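Alanine racemase, biosynthetic (Pseudomonas aeruginosa PAO1, PDB 6A2F) is a biosynthetic member of the alanine racemase family, pairing an N-terminal TIM-barrel domain that carries covalently bound pyridoxal phosphate with a C-terminal domain rich in beta strands. Local coordinates at residues A140-L145 / L182-D187. Sequence-based numbering, arbitrary orientation.
Sequences AWHARL and LDLDFD
The last turns of helix 135-145 and the irregular loop 182-187 lie side by side, the nearest CA atoms across the contact, those of H142 and L184, being 8.0 Å apart, and a single histidine spans the distance. H142 holds CG anti to its own backbone nitrogen (chi1 -177°), which sends the imidazole outward from the helix toward L184, D185 and F186. There H142 NE2 donates a nearly straight hydrogen bond (170°) to the backbone O of D185, 2.8 Å away; the oxygen lies in the imidazole plane, although the donor stands above the carbonyl plane. L184 lies over one face of the ring: its CB makes a CH-pi contact 4.1 Å from the H142 ring centroid, while L184 CD2 lies 4.0 Å from H142 ND1. F186 adds a T-shaped stack, the imidazole edge directed at the phenyl face, planes at 75°, and H142 CD2 3.9 Å from F186 CE1. The example illustrates how one buried side chain can combine a hydrogen bond with packing on its face and edge, consistent with a fixed ring orientation. R146 gives the D185 carbonyl a second donor and forms a salt bridge with D187. In the TIM-barrel domain, this contact thus joins helix 135-145 to the loop leading from helix 169-179 into strand 189-190, with H142 and F186 also resting on L154 and L156, respectively, of strand 151-157.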
# COMPACT_ATOMS: atom_id res chain seq x y z
N ALA A 140 7.99 -31.95 23.20
CA ALA A 140 6.96 -32.04 24.23
C ALA A 140 5.55 -32.01 23.64
O ALA A 140 4.70 -32.83 24.00
CB ALA A 140 7.14 -30.92 25.25
N TRP A 141 5.31 -31.08 22.72
CA TRP A 141 4.01 -30.96 22.06
C TRP A 141 3.73 -32.14 21.13
O TRP A 141 2.57 -32.54 20.98
CB TRP A 141 3.87 -29.61 21.34
CG TRP A 141 3.49 -28.54 22.29
CD1 TRP A 141 4.32 -27.69 22.95
CD2 TRP A 141 2.16 -28.22 22.73
NE1 TRP A 141 3.60 -26.85 23.77
CE2 TRP A 141 2.27 -27.16 23.65
CE3 TRP A 141 0.89 -28.73 22.44
CZ2 TRP A 141 1.16 -26.59 24.28
CZ3 TRP A 141 -0.22 -28.17 23.06
CH2 TRP A 141 -0.07 -27.11 23.97
N HIS A 142 4.77 -32.69 20.52
CA HIS A 142 4.62 -33.90 19.71
C HIS A 142 4.09 -35.05 20.58
O HIS A 142 3.14 -35.73 20.20
CB HIS A 142 5.92 -34.30 19.02
CG HIS A 142 5.78 -35.50 18.13
ND1 HIS A 142 5.89 -36.79 18.61
CD2 HIS A 142 5.51 -35.61 16.81
CE1 HIS A 142 5.70 -37.64 17.61
NE2 HIS A 142 5.47 -36.95 16.51
N ALA A 143 4.71 -35.23 21.75
CA ALA A 143 4.30 -36.24 22.73
C ALA A 143 2.84 -36.09 23.16
O ALA A 143 2.14 -37.09 23.36
CB ALA A 143 5.22 -36.21 23.95
N ARG A 144 2.37 -34.85 23.30
CA ARG A 144 0.99 -34.59 23.69
C ARG A 144 0.02 -34.89 22.54
O ARG A 144 -1.06 -35.43 22.77
CB ARG A 144 0.83 -33.14 24.17
CG ARG A 144 -0.32 -32.93 25.16
CD ARG A 144 -0.21 -31.59 25.89
NE ARG A 144 1.18 -31.15 26.04
CZ ARG A 144 1.58 -30.04 26.66
NH1 ARG A 144 0.70 -29.23 27.24
NH2 ARG A 144 2.88 -29.76 26.72
N LEU A 145 0.43 -34.55 21.32
CA LEU A 145 -0.50 -34.48 20.19
C LEU A 145 -0.54 -35.69 19.26
O LEU A 145 -1.50 -35.84 18.51
CB LEU A 145 -0.26 -33.20 19.37
CG LEU A 145 -0.61 -31.87 20.05
CD1 LEU A 145 -0.07 -30.70 19.24
CD2 LEU A 145 -2.11 -31.73 20.26
N LEU A 182 13.68 -35.18 12.87
CA LEU A 182 13.11 -36.17 11.96
C LEU A 182 13.18 -37.62 12.46
O LEU A 182 12.84 -38.56 11.74
CB LEU A 182 13.69 -36.01 10.54
CG LEU A 182 13.47 -34.65 9.84
CD1 LEU A 182 13.74 -34.77 8.34
CD2 LEU A 182 12.07 -34.08 10.07
N ASP A 183 13.60 -37.78 13.71
CA ASP A 183 13.45 -39.05 14.43
C ASP A 183 12.01 -39.23 14.91
O ASP A 183 11.57 -40.35 15.18
CB ASP A 183 14.42 -39.12 15.61
CG ASP A 183 14.26 -37.95 16.56
OD1 ASP A 183 14.74 -36.84 16.23
OD2 ASP A 183 13.66 -38.12 17.64
N LEU A 184 11.28 -38.11 15.01
CA LEU A 184 9.87 -38.11 15.43
C LEU A 184 8.94 -38.46 14.29
O LEU A 184 9.21 -38.14 13.13
CB LEU A 184 9.48 -36.74 16.00
CG LEU A 184 10.21 -36.18 17.22
CD1 LEU A 184 9.86 -34.71 17.40
CD2 LEU A 184 9.91 -36.98 18.48
N ASP A 185 7.82 -39.10 14.63
CA ASP A 185 6.82 -39.52 13.65
C ASP A 185 6.00 -38.34 13.14
O ASP A 185 5.13 -37.81 13.84
CB ASP A 185 5.91 -40.60 14.24
CG ASP A 185 5.02 -41.28 13.20
OD1 ASP A 185 4.82 -40.73 12.09
OD2 ASP A 185 4.50 -42.37 13.51
N PHE A 186 6.29 -37.92 11.91
CA PHE A 186 5.57 -36.85 11.24
C PHE A 186 4.95 -37.37 9.94
O PHE A 186 5.59 -38.11 9.19
CB PHE A 186 6.52 -35.69 10.91
CG PHE A 186 6.85 -34.82 12.08
CD1 PHE A 186 5.85 -34.10 12.74
CD2 PHE A 186 8.16 -34.68 12.51
CE1 PHE A 186 6.16 -33.27 13.81
CE2 PHE A 186 8.48 -33.86 13.59
CZ PHE A 186 7.47 -33.15 14.24
N ASP A 187 3.71 -36.97 9.67
CA ASP A 187 3.03 -37.34 8.44
C ASP A 187 3.54 -36.53 7.26
O ASP A 187 3.70 -37.06 6.16
CB ASP A 187 1.52 -37.18 8.59
CG ASP A 187 0.94 -38.12 9.62
OD1 ASP A 187 0.91 -39.34 9.35
OD2 ASP A 187 0.52 -37.65 10.69